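Local coordinates for hypothetical protein (Thermotoga maritima, PDB 2NZC) that is of unknown function but probably acts as a regulator in the iron-only hydrogenase system, built on a small ACT-like fold, at residues Y8-V13 with V77-L82; I35-G40 with F52-T57. All coordinates share one frame; numbering follows the deposited sequence.

In the fold
Interactions 1 and 2 lie in one antiparallel sheet, their centres about 9 Å apart, and together span its order 35-43, 48-57, 6-15, 75-81. With the helices 18-30 and 59-69 this is the ferredoxin-like beta-alpha-beta-beta-alpha-beta arrangement of ACT domains. Interaction 2 belongs to the hairpin of strands 35-43 and 48-57, nested in the chain between the segments of interaction 1. Strands 6-15 and 48-57 join the two: Leu10 O meets Leu53 N at 2.8 Å, a probable hydrogen bond, and Leu10 CD1 packs on Leu55 CD1 at 3.7 Å. Both contacts reach the second subunit. A bound acetic acid, probably from the crystallisation liquor, lies about 3 Å from the Arg38 side chain.

Interaction 1 (Y8-V13 with V77-L82)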
loop_
_atom_site.group_PDB
_atom_site.type_symbol
_atom_site.label_atom_id
_atom_site.label_comp_id
_atom_site.label_asym_id
_atom_site.label_seq_id
_atom_site.Cartn_x
_atom_site.Cartn_y
_atom_site.Cartn_z
ATOM N N TYR D 8 -2.115 9.545 -12.845
ATOM C CA TYR D 8 -2.910 10.341 -11.931
ATOM C C TYR D 8 -2.896 9.675 -10.599
ATOM O O TYR D 8 -2.845 8.422 -10.500
ATOM C CB TYR D 8 -4.364 10.468 -12.419
ATOM C CG TYR D 8 -4.496 11.179 -13.755
ATOM C CD1 TYR D 8 -4.678 12.561 -13.827
ATOM C CD2 TYR D 8 -4.434 10.462 -14.939
ATOM C CE1 TYR D 8 -4.776 13.207 -15.071
ATOM C CE2 TYR D 8 -4.545 11.076 -16.176
ATOM C CZ TYR D 8 -4.716 12.448 -16.233
ATOM O OH TYR D 8 -4.820 13.040 -17.458
ATOM N N ILE D 9 -2.959 10.513 -9.566
ATOM C CA ILE D 9 -3.158 10.057 -8.200
ATOM C C ILE D 9 -4.588 10.430 -7.731
ATOM O O ILE D 9 -5.040 11.582 -7.915
ATOM C CB ILE D 9 -2.114 10.717 -7.291
ATOM C CG1 ILE D 9 -0.716 10.217 -7.652
ATOM C CG2 ILE D 9 -2.424 10.452 -5.837
ATOM C CD1 ILE D 9 0.317 11.315 -7.629
ATOM N N LEU D 10 -5.281 9.477 -7.110
ATOM C CA LEU D 10 -6.598 9.745 -6.535
ATOM C C LEU D 10 -6.607 9.383 -5.068
ATOM O O LEU D 10 -6.177 8.287 -4.681
ATOM C CB LEU D 10 -7.660 8.919 -7.244
ATOM C CG LEU D 10 -8.370 9.673 -8.354
ATOM C CD1 LEU D 10 -7.520 9.503 -9.569
ATOM C CD2 LEU D 10 -9.740 9.064 -8.573
ATOM N N THR D 11 -7.068 10.314 -4.254
ATOM C CA THR D 11 -7.354 10.016 -2.862
ATOM C C THR D 11 -8.847 10.146 -2.634
ATOM O O THR D 11 -9.467 11.195 -2.942
ATOM C CB THR D 11 -6.639 10.964 -1.946
ATOM O OG1 THR D 11 -7.095 12.285 -2.250
ATOM C CG2 THR D 11 -5.160 10.910 -2.213
ATOM N N ILE D 12 -9.420 9.078 -2.095
ATOM C CA ILE D 12 -10.835 8.990 -1.813
ATOM C C ILE D 12 -10.986 8.828 -0.305
ATOM O O ILE D 12 -10.346 7.960 0.299
ATOM C CB ILE D 12 -11.436 7.742 -2.493
ATOM C CG1 ILE D 12 -11.162 7.767 -4.011
ATOM C CG2 ILE D 12 -12.921 7.620 -2.207
ATOM C CD1 ILE D 12 -11.351 6.454 -4.667
ATOM N N VAL D 13 -11.834 9.644 0.301
ATOM C CA VAL D 13 -12.214 9.458 1.701
ATOM C C VAL D 13 -13.703 9.080 1.748
ATOM O O VAL D 13 -14.571 9.855 1.329
ATOM C CB VAL D 13 -11.916 10.725 2.539
ATOM C CG1 VAL D 13 -12.404 10.567 3.958
ATOM C CG2 VAL D 13 -10.393 11.021 2.520
ATOM N N VAL D 77 -13.366 13.136 -2.977
ATOM C CA VAL D 77 -12.259 12.687 -3.800
ATOM C C VAL D 77 -11.381 13.838 -4.270
ATOM O O VAL D 77 -11.860 14.939 -4.526
ATOM C CB VAL D 77 -12.738 11.776 -4.963
ATOM C CG1 VAL D 77 -13.742 12.497 -5.809
ATOM C CG2 VAL D 77 -11.528 11.238 -5.788
ATOM N N LYS D 78 -10.085 13.583 -4.341
ATOM C CA LYS D 78 -9.150 14.564 -4.831
ATOM C C LYS D 78 -8.338 13.883 -5.913
ATOM O O LYS D 78 -7.735 12.823 -5.683
ATOM C CB LYS D 78 -8.248 15.045 -3.696
ATOM C CG LYS D 78 -7.287 16.173 -4.048
ATOM C CD LYS D 78 -7.992 17.548 -3.998
ATOM C CE LYS D 78 -7.085 18.628 -3.420
ATOM N NZ LYS D 78 -6.781 19.751 -4.360
ATOM N N THR D 79 -8.339 14.488 -7.094
ATOM C CA THR D 79 -7.648 13.905 -8.234
ATOM C C THR D 79 -6.512 14.811 -8.660
ATOM O O THR D 79 -6.726 16.005 -8.859
ATOM C CB THR D 79 -8.614 13.679 -9.417
ATOM O OG1 THR D 79 -9.634 12.742 -9.040
ATOM C CG2 THR D 79 -7.855 13.155 -10.637
ATOM N N VAL D 80 -5.307 14.252 -8.796
ATOM C CA VAL D 80 -4.159 15.024 -9.308
ATOM C C VAL D 80 -3.248 14.297 -10.313
ATOM O O VAL D 80 -2.886 13.143 -10.082
ATOM C CB VAL D 80 -3.255 15.564 -8.171
ATOM C CG1 VAL D 80 -4.041 16.496 -7.252
ATOM C CG2 VAL D 80 -2.636 14.451 -7.393
ATOM N N PRO D 81 -2.824 14.993 -11.392
ATOM C CA PRO D 81 -1.895 14.363 -12.327
ATOM C C PRO D 81 -0.506 14.284 -11.717
ATOM O O PRO D 81 -0.123 15.156 -10.929
ATOM C CB PRO D 81 -1.854 15.323 -13.526
ATOM C CG PRO D 81 -2.725 16.477 -13.200
ATOM C CD PRO D 81 -3.112 16.397 -11.753
ATOM N N LEU D 82 0.227 13.230 -12.071
ATOM C CA LEU D 82 1.631 13.109 -11.736
ATOM C C LEU D 82 2.401 14.267 -12.375
ATOM O O LEU D 82 3.327 14.812 -11.762
ATOM C CB LEU D 82 2.168 11.764 -12.233
ATOM C CG LEU D 82 3.581 11.360 -11.802
ATOM C CD1 LEU D 82 3.600 11.017 -10.319
ATOM C CD2 LEU D 82 4.131 10.212 -12.640
#
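The Tyr8 ring meets Pro81 obliquely, through CD1 and CE1: CD1 lies 3.6 Å from Pro81 CA, and CE1 touches Pro81 CB at 3.9 Å. The tyrosine CG stands beside the backbone N, anti to the carbonyl carbon (chi1 -62°). The two antiparallel strands are tied by four backbone bonds, Ile9 with Val80 and Thr11 with Lys78 each bonding both ways; Ile9 N reaches Val80 O at 2.7 Å, almost straight at 174°. Tyr8, Leu10 and Ile12 share a face with Pro81, Thr79 and Val77. Leu10 and Thr79 run side by side on it, Leu10 CG 3.4 Å from Thr79 OG1 and Leu10 CD1 3.8 Å from Thr79 CG2, while the hydroxyl finds its hydrogen-bond partner in Ser66 OG. Val77 CG2, which also meets Ile12 CG1, lies 4.0 Å from Leu10 CD2. An alanine at Leu10 would probably leave Thr79 CG2 and Val77 CG2 without their leucine neighbour and open a gap beside them. On the other face Ile9 CB packs on Val80 CG2, and Thr11 OG1 rests 3.3 Å from Lys78 CB. That face meets the second subunit, where Ile9 packs on Phe52 of that chain and Thr11 on its own counterpart. The face of Leu10 and Ile12 lies under helix 59-69, whose Asn59 and Ile62 touch the Tyr8 side chain, and strand 6-15 is held between strand 75-81 and strand 48-57.

Interaction 2 (I35-G40 with F52-T57); sequences ILLRVG and FLVLKT
Leu36 and Leu37 both turn their backbone N toward a single acceptor, Val54 O, which makes a classic beta bulge in this antiparallel hairpin. Leu36 N makes the firm bond at 2.7 Å; Leu37 N reaches the same oxygen at 3.4 Å, a weak bond. The extra residue fits because Leu36 drops to a helix-like psi of -17°, and the register shifts by one between Ile35 and Leu37. Beyond the bulge the regular pattern resumes: Val54 N bonds to Leu37 O at 3.1 Å, and Val39 and Phe52 exchange bonds in both directions. Among the side chains, Val39 CB sits at the edge of the Phe52 ring, near its plane, 3.9 Å from CD2. Leu37 crosses Val54 on the same face, CB to CB at 4.1 Å. Leu36, at the bulge, leans its CD1 on Lys56 CB, 3.7 Å away. On the opposite face Ile35 CG1 lies alongside Leu55 CG at 4.0 Å, and Leu53 CD2 lies against the aliphatic stem of Arg38, 3.7 Å from CG. That stem holds CG anti to the backbone N (chi1 176°) and stays extended to NE; at its end Arg38 NH2 bonds to Asn25 OD1 on helix 18-30. The Lys56 ammonium likewise goes elsewhere, to a salt bridge with Glu45 of the second subunit, while Phe52 stacks on Phe52 of that subunit. Backbone bonds therefore fix the register and apolar contacts line both faces, while the polar ends of Arg38 and Lys56 find their partners beyond the two strands.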
loop_
_atom_site.group_PDB
_atom_site.type_symbol
_atom_site.label_atom_id
_atom_site.label_comp_id
_atom_site.label_asym_id
_atom_site.label_seq_id
_atom_site.Cartn_x
_atom_site.Cartn_y
_atom_site.Cartn_z
ATOM N N ILE D 35 -6.197 1.000 -13.317
ATOM C CA ILE D 35 -5.738 1.176 -11.933
ATOM C C ILE D 35 -4.431 0.401 -11.749
ATOM O O ILE D 35 -4.374 -0.801 -11.986
ATOM C CB ILE D 35 -6.792 0.737 -10.891
ATOM C CG1 ILE D 35 -7.979 1.714 -10.891
ATOM C CG2 ILE D 35 -6.159 0.782 -9.437
ATOM C CD1 ILE D 35 -9.186 1.281 -9.984
ATOM N N LEU D 36 -3.369 1.083 -11.353
ATOM C CA LEU D 36 -2.098 0.373 -11.169
ATOM C C LEU D 36 -1.820 0.025 -9.725
ATOM O O LEU D 36 -0.940 -0.789 -9.435
ATOM C CB LEU D 36 -0.934 1.190 -11.746
ATOM C CG LEU D 36 -1.079 1.606 -13.196
ATOM C CD1 LEU D 36 0.128 2.490 -13.589
ATOM C CD2 LEU D 36 -1.155 0.377 -14.055
ATOM N N LEU D 37 -2.532 0.689 -8.818
ATOM C CA LEU D 37 -2.286 0.508 -7.398
ATOM C C LEU D 37 -3.510 0.938 -6.640
ATOM O O LEU D 37 -4.113 1.974 -6.957
ATOM C CB LEU D 37 -1.038 1.317 -6.939
ATOM C CG LEU D 37 -0.731 1.244 -5.434
ATOM C CD1 LEU D 37 -0.366 -0.219 -5.042
ATOM C CD2 LEU D 37 0.365 2.230 -4.938
ATOM N N ARG D 38 -3.906 0.129 -5.657
ATOM C CA ARG D 38 -5.023 0.523 -4.771
ATOM C C ARG D 38 -4.625 0.190 -3.335
ATOM O O ARG D 38 -4.188 -0.946 -3.051
ATOM C CB ARG D 38 -6.326 -0.199 -5.145
ATOM C CG ARG D 38 -7.521 0.114 -4.175
ATOM C CD ARG D 38 -8.856 -0.430 -4.761
ATOM N NE ARG D 38 -9.990 -0.288 -3.829
ATOM C CZ ARG D 38 -11.222 -0.763 -4.060
ATOM N NH1 ARG D 38 -11.503 -1.407 -5.194
ATOM N NH2 ARG D 38 -12.176 -0.612 -3.150
ATOM N N VAL D 39 -4.727 1.183 -2.461
ATOM C CA VAL D 39 -4.479 0.979 -1.013
ATOM C C VAL D 39 -5.711 1.451 -0.256
ATOM O O VAL D 39 -6.127 2.596 -0.416
ATOM C CB VAL D 39 -3.294 1.809 -0.554
ATOM C CG1 VAL D 39 -2.969 1.551 0.952
ATOM C CG2 VAL D 39 -2.092 1.563 -1.472
ATOM N N GLY D 40 -6.258 0.569 0.562
ATOM C CA GLY D 40 -7.420 0.838 1.404
ATOM C C GLY D 40 -7.003 0.776 2.861
ATOM O O GLY D 40 -6.431 -0.197 3.304
ATOM N N PHE D 52 -6.267 5.111 -1.664
ATOM C CA PHE D 52 -5.321 5.752 -2.545
ATOM C C PHE D 52 -5.298 4.940 -3.817
ATOM O O PHE D 52 -5.225 3.701 -3.751
ATOM C CB PHE D 52 -3.895 5.695 -1.982
ATOM C CG PHE D 52 -3.713 6.356 -0.631
ATOM C CD1 PHE D 52 -3.646 7.734 -0.522
ATOM C CD2 PHE D 52 -3.490 5.587 0.507
ATOM C CE1 PHE D 52 -3.419 8.339 0.718
ATOM C CE2 PHE D 52 -3.268 6.204 1.747
ATOM C CZ PHE D 52 -3.236 7.555 1.832
ATOM N N LEU D 53 -5.313 5.629 -4.965
ATOM C CA LEU D 53 -5.214 4.985 -6.293
ATOM C C LEU D 53 -4.135 5.673 -7.121
ATOM O O LEU D 53 -3.953 6.906 -7.044
ATOM C CB LEU D 53 -6.557 5.126 -7.065
ATOM C CG LEU D 53 -7.843 4.604 -6.402
ATOM C CD1 LEU D 53 -9.012 4.903 -7.290
ATOM C CD2 LEU D 53 -7.784 3.099 -6.268
ATOM N N VAL D 54 -3.402 4.871 -7.885
ATOM C CA VAL D 54 -2.565 5.362 -8.991
ATOM C C VAL D 54 -3.203 4.799 -10.268
ATOM O O VAL D 54 -3.492 3.597 -10.338
ATOM C CB VAL D 54 -1.083 4.884 -8.874
ATOM C CG1 VAL D 54 -0.255 5.457 -10.077
ATOM C CG2 VAL D 54 -0.480 5.374 -7.548
ATOM N N LEU D 55 -3.448 5.664 -11.257
ATOM C CA LEU D 55 -3.981 5.220 -12.527
ATOM C C LEU D 55 -3.027 5.679 -13.578
ATOM O O LEU D 55 -2.338 6.683 -13.394
ATOM C CB LEU D 55 -5.346 5.857 -12.815
ATOM C CG LEU D 55 -6.506 5.298 -11.982
ATOM C CD1 LEU D 55 -6.726 6.134 -10.744
ATOM C CD2 LEU D 55 -7.746 5.230 -12.856
ATOM N N LYS D 56 -2.957 4.938 -14.674
ATOM C CA LYS D 56 -2.361 5.483 -15.882
ATOM C C LYS D 56 -3.448 5.415 -16.944
ATOM O O LYS D 56 -3.833 4.338 -17.374
ATOM C CB LYS D 56 -1.122 4.712 -16.310
ATOM C CG LYS D 56 -0.346 5.427 -17.430
ATOM C CD LYS D 56 0.799 4.590 -17.936
ATOM C CE LYS D 56 1.456 5.238 -19.136
ATOM N NZ LYS D 56 2.104 4.188 -19.967
ATOM N N THR D 57 -3.977 6.564 -17.337
ATOM C CA THR D 57 -5.169 6.543 -18.158
ATOM C C THR D 57 -5.341 7.811 -18.984
ATOM O O THR D 57 -4.474 8.685 -18.997
ATOM C CB THR D 57 -6.436 6.209 -17.321
ATOM O OG1 THR D 57 -7.481 5.802 -18.218
ATOM C CG2 THR D 57 -6.888 7.390 -16.518
#